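Local atomic coordinates of gene product PA4716 (Pseudomonas aeruginosa, PDB entry 1U0K), a protein that is of unproven function but belongs to the PhzF family and probably acts as an isomerase. Residues A[8-13]-A[272-277]; A[219-224]-A[246-251]. All blocks are in the same frame, centred on the assembly; numbering follows the deposited sequence.

Interaction 1 (A[8-13]-A[272-277]); sequences WQLDVF and GHVQLL
Leu10 and Leu276 face each other as an antiparallel, non-hydrogen-bonded pair, and their side chains lie side by side and point the same way, CG to CG at 4.0 Å. Both turn CG to the side of the backbone N, anti to the carbonyl carbon. Leu10 CD2 touches Val274 CG1 at 3.8 Å, the side chains crossing at a slant. Val12, paired with Val274, extends this face of branched residues, and the side chains of Val274 and Leu276 pack on Ala84 and His88 of helix 78-90.

On the Asp11 face, the side chains of Leu277 and Asp11 cross at about a right angle, and both Leu277 methyl groups straddle OD2, CD2 lying 3.3 Å from that oxygen. Polar partners of the carboxylate lie outside the two strands and are weak: Leu18 N at OD2 and a long ion pair of OD1 with Arg254. Glu43 of the second subunit brings a like charge close to OD1. The amide of Gln9 bonds to Gln46 and to that same Glu43, so this edge of the contact borders the dimer interface.

The backbones are joined by a reciprocal pair of bonds between Asp11 and Gln275, with Asp11 N to Gln275 O and Gln275 N to Asp11 O both at 2.9 Å. A further bond runs from Leu277 N to Gln9 O (2.8 Å). Where strand 8-12 ends, Phe13 turns away with positive phi (62°), and its CD2 comes to 3.9 Å from Gly272 CA; glycine suits the spot, since a CB would run into Phe13 CD2. The arrangement is an antiparallel pairing of N-terminal and C-terminal strands, wrapped against a central helix as in each half of the diaminopimelate epimerase-like fold of PhzF proteins.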
# COMPACT_ATOMS: atom_id res chain seq x y z
N TRP A 8 -8.11 5.61 12.72
CA TRP A 8 -8.18 4.28 13.30
C TRP A 8 -7.89 3.24 12.26
O TRP A 8 -8.38 3.35 11.14
CB TRP A 8 -9.56 4.02 13.89
CG TRP A 8 -10.05 5.08 14.82
CD1 TRP A 8 -10.46 6.35 14.50
CD2 TRP A 8 -10.22 4.96 16.24
NE1 TRP A 8 -10.85 7.02 15.62
CE2 TRP A 8 -10.72 6.19 16.70
CE3 TRP A 8 -10.00 3.94 17.17
CZ2 TRP A 8 -11.00 6.43 18.06
CZ3 TRP A 8 -10.28 4.17 18.50
CH2 TRP A 8 -10.78 5.40 18.92
N GLN A 9 -7.14 2.21 12.63
CA GLN A 9 -6.86 1.07 11.78
C GLN A 9 -7.79 -0.06 12.18
O GLN A 9 -7.83 -0.45 13.33
CB GLN A 9 -5.39 0.64 11.93
CG GLN A 9 -5.00 -0.59 11.14
CD GLN A 9 -5.08 -0.41 9.64
OE1 GLN A 9 -5.03 0.72 9.14
NE2 GLN A 9 -5.21 -1.51 8.92
N LEU A 10 -8.58 -0.54 11.22
CA LEU A 10 -9.56 -1.60 11.42
C LEU A 10 -9.33 -2.70 10.40
O LEU A 10 -8.76 -2.46 9.35
CB LEU A 10 -10.98 -1.06 11.21
CG LEU A 10 -11.64 -0.28 12.34
CD1 LEU A 10 -10.95 1.01 12.65
CD2 LEU A 10 -13.09 -0.01 11.98
N ASP A 11 -9.83 -3.89 10.71
CA ASP A 11 -9.97 -4.94 9.71
C ASP A 11 -11.43 -5.27 9.50
O ASP A 11 -12.16 -5.47 10.47
CB ASP A 11 -9.25 -6.20 10.15
CG ASP A 11 -7.77 -6.06 10.10
OD1 ASP A 11 -7.25 -5.35 9.20
OD2 ASP A 11 -7.03 -6.64 10.92
N VAL A 12 -11.84 -5.34 8.24
CA VAL A 12 -13.22 -5.64 7.88
C VAL A 12 -13.28 -7.02 7.21
O VAL A 12 -12.37 -7.40 6.47
CB VAL A 12 -13.78 -4.56 6.93
CG1 VAL A 12 -15.27 -4.83 6.62
CG2 VAL A 12 -13.60 -3.16 7.52
N PHE A 13 -14.37 -7.74 7.47
CA PHE A 13 -14.51 -9.16 7.12
C PHE A 13 -13.44 -9.99 7.85
O PHE A 13 -12.74 -10.82 7.26
CB PHE A 13 -14.45 -9.38 5.61
CG PHE A 13 -15.47 -8.58 4.83
CD1 PHE A 13 -15.07 -7.64 3.90
CD2 PHE A 13 -16.83 -8.78 5.03
CE1 PHE A 13 -15.99 -6.91 3.18
CE2 PHE A 13 -17.77 -8.04 4.31
CZ PHE A 13 -17.35 -7.11 3.38
N GLY A 272 -20.36 -8.27 7.68
CA GLY A 272 -19.15 -8.94 8.11
C GLY A 272 -18.69 -8.50 9.48
O GLY A 272 -19.15 -7.48 10.01
N HIS A 273 -17.78 -9.28 10.05
CA HIS A 273 -17.14 -8.94 11.31
C HIS A 273 -16.07 -7.86 11.11
O HIS A 273 -15.44 -7.77 10.05
CB HIS A 273 -16.54 -10.19 11.95
CG HIS A 273 -17.57 -11.18 12.41
ND1 HIS A 273 -18.22 -11.07 13.62
CD2 HIS A 273 -18.07 -12.28 11.80
CE1 HIS A 273 -19.08 -12.07 13.74
NE2 HIS A 273 -19.01 -12.82 12.66
N VAL A 274 -15.89 -7.04 12.14
CA VAL A 274 -14.94 -5.94 12.12
C VAL A 274 -14.16 -5.92 13.42
O VAL A 274 -14.73 -6.04 14.50
CB VAL A 274 -15.66 -4.58 11.95
CG1 VAL A 274 -14.64 -3.44 11.92
CG2 VAL A 274 -16.53 -4.58 10.68
N GLN A 275 -12.84 -5.78 13.31
CA GLN A 275 -11.96 -5.64 14.45
C GLN A 275 -11.30 -4.27 14.44
O GLN A 275 -10.94 -3.77 13.38
CB GLN A 275 -10.86 -6.70 14.41
CG GLN A 275 -11.37 -8.11 14.25
CD GLN A 275 -12.34 -8.54 15.35
OE1 GLN A 275 -12.09 -8.31 16.53
NE2 GLN A 275 -13.44 -9.15 14.95
N LEU A 276 -11.10 -3.70 15.62
CA LEU A 276 -10.38 -2.43 15.78
C LEU A 276 -8.96 -2.73 16.26
O LEU A 276 -8.77 -3.41 17.27
CB LEU A 276 -11.11 -1.54 16.77
CG LEU A 276 -12.28 -0.70 16.27
CD1 LEU A 276 -13.40 -1.58 15.75
CD2 LEU A 276 -12.78 0.19 17.39
N LEU A 277 -7.97 -2.26 15.52
CA LEU A 277 -6.57 -2.60 15.78
C LEU A 277 -5.73 -1.51 16.44
O LEU A 277 -4.87 -1.83 17.26
CB LEU A 277 -5.88 -3.00 14.47
CG LEU A 277 -6.02 -4.46 14.05
CD1 LEU A 277 -7.45 -4.90 13.80
CD2 LEU A 277 -5.17 -4.69 12.81

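Interaction 2 (A[219-224]-A[246-251])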
# COMPACT_ATOMS: atom_id res chain seq x y z
N VAL A 219 -8.42 -7.55 -1.00
CA VAL A 219 -8.68 -8.71 -0.14
C VAL A 219 -10.17 -9.10 -0.17
O VAL A 219 -10.50 -10.28 -0.30
CB VAL A 219 -8.25 -8.44 1.32
CG1 VAL A 219 -8.66 -9.57 2.25
CG2 VAL A 219 -6.73 -8.19 1.39
N ALA A 220 -11.05 -8.12 -0.03
CA ALA A 220 -12.49 -8.39 0.11
C ALA A 220 -13.28 -7.13 -0.22
O ALA A 220 -13.24 -6.16 0.53
CB ALA A 220 -12.80 -8.86 1.51
N THR A 221 -14.03 -7.16 -1.33
CA THR A 221 -14.60 -5.98 -1.95
C THR A 221 -16.10 -5.89 -1.69
O THR A 221 -16.90 -6.52 -2.38
CB THR A 221 -14.32 -6.02 -3.47
OG1 THR A 221 -12.92 -6.27 -3.70
CG2 THR A 221 -14.58 -4.69 -4.15
N GLY A 222 -16.49 -5.08 -0.71
CA GLY A 222 -17.89 -4.93 -0.36
C GLY A 222 -18.73 -4.32 -1.47
O GLY A 222 -19.93 -4.61 -1.59
N SER A 223 -18.10 -3.48 -2.30
CA SER A 223 -18.81 -2.80 -3.38
C SER A 223 -19.15 -3.76 -4.53
O SER A 223 -20.07 -3.49 -5.30
CB SER A 223 -18.02 -1.59 -3.90
OG SER A 223 -16.69 -1.93 -4.25
N ALA A 224 -18.40 -4.86 -4.63
CA ALA A 224 -18.66 -5.93 -5.60
C ALA A 224 -19.52 -7.05 -5.02
O ALA A 224 -20.19 -7.77 -5.76
CB ALA A 224 -17.36 -6.53 -6.12
N LEU A 246 -19.87 -15.17 0.33
CA LEU A 246 -18.90 -15.06 -0.74
C LEU A 246 -17.50 -15.13 -0.15
O LEU A 246 -17.27 -14.78 1.02
CB LEU A 246 -19.06 -13.73 -1.48
CG LEU A 246 -20.43 -13.43 -2.08
CD1 LEU A 246 -20.37 -12.13 -2.84
CD2 LEU A 246 -20.92 -14.58 -2.98
N HIS A 247 -16.56 -15.61 -0.95
CA HIS A 247 -15.19 -15.79 -0.51
C HIS A 247 -14.28 -14.91 -1.34
O HIS A 247 -14.46 -14.79 -2.55
CB HIS A 247 -14.76 -17.26 -0.63
CG HIS A 247 -15.73 -18.22 -0.02
ND1 HIS A 247 -15.83 -18.42 1.34
CD2 HIS A 247 -16.66 -19.02 -0.58
CE1 HIS A 247 -16.78 -19.30 1.59
NE2 HIS A 247 -17.30 -19.68 0.44
N GLN A 248 -13.32 -14.29 -0.68
CA GLN A 248 -12.32 -13.48 -1.37
C GLN A 248 -11.07 -13.38 -0.50
O GLN A 248 -11.15 -13.41 0.72
CB GLN A 248 -12.86 -12.08 -1.66
CG GLN A 248 -12.14 -11.35 -2.79
CD GLN A 248 -12.70 -9.96 -3.05
OE1 GLN A 248 -13.91 -9.76 -3.01
NE2 GLN A 248 -11.82 -8.99 -3.31
N GLY A 249 -9.91 -13.27 -1.15
CA GLY A 249 -8.68 -12.94 -0.46
C GLY A 249 -7.69 -14.07 -0.23
O GLY A 249 -6.59 -13.82 0.26
N ARG A 250 -8.04 -15.29 -0.61
CA ARG A 250 -7.19 -16.44 -0.28
C ARG A 250 -5.87 -16.45 -1.06
O ARG A 250 -4.88 -16.97 -0.56
CB ARG A 250 -7.96 -17.76 -0.44
CG ARG A 250 -7.93 -18.43 -1.80
CD ARG A 250 -8.54 -19.83 -1.79
NE ARG A 250 -9.07 -20.23 -3.09
CZ ARG A 250 -8.35 -20.75 -4.08
NH1 ARG A 250 -7.05 -20.98 -3.94
NH2 ARG A 250 -8.95 -21.07 -5.22
N PHE A 251 -5.86 -15.85 -2.25
CA PHE A 251 -4.63 -15.73 -3.04
C PHE A 251 -3.66 -14.67 -2.49
O PHE A 251 -2.52 -14.58 -2.93
CB PHE A 251 -4.96 -15.43 -4.51
CG PHE A 251 -5.76 -16.51 -5.18
CD1 PHE A 251 -7.14 -16.41 -5.27
CD2 PHE A 251 -5.14 -17.63 -5.72
CE1 PHE A 251 -7.89 -17.41 -5.88
CE2 PHE A 251 -5.88 -18.63 -6.33
CZ PHE A 251 -7.26 -18.52 -6.42
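Gln248 reaches residues 219-221 where the chain enters helix 222-234, probably the central helix of the second half of this diaminopimelate epimerase-like fold. Thr221 occupies its N-cap position, and the amide of Gln248 grips Thr221 at two points. The route begins at CB, 3.3 Å from Val219 O. With CG anti to the backbone N (chi1 -158°) and the chain extended beyond it, CG passes the same carbonyl oxygen and CD arrives 3.5 Å from Ala220 CA. The Ala220 methyl packs on Leu258 and Phe13, where a small side chain suits.

At the tip the two branches divide the work. OE1 accepts the backbone N-H of Thr221, with Thr221 N 3.1 Å from Gln248 OE1 and above the plane of the amide; the same oxygen is bonded to Tyr198 OH. A glutamine suits the place because its amide offers an acceptor and donors together, and in this buried setting all are used. NE2 has a second partner in Asp218 O, while Thr221 OG1 is also bonded to Asp218 OD2. The side chain of Thr221 lies about 6 Å from that of Glu48, the predicted active-site residue. Gly249 follows with phi 105°, and a CB there would collide with Val219 O and Gln248 O. The bond from Gln248 NE2 to Thr221 OG1 measures 3.0 Å, is nearly straight at 174°, and lies in the amide plane.

How the interactions relate
Both contacts are buried, but they belong to different halves of the fold. Interaction 1 is a regular strand pairing with methyl groups packed on the Leu10 face, within reach of the second subunit; interaction 2 joins a helix start to a strand end through one glutamine amide, and no other chain touches it. Backbone bonds dominate the first, side-chain bonds the second. Along the sequence, 219-224 and 246-251 fall inside the long loop closed by 8-13 and 272-277. The two meet where Phe13 CD1 packs 3.5 Å from Ala220 CB, with Glu48, the predicted active-site residue, nearer to Thr221 than to Phe13, consistent with a site between the halves.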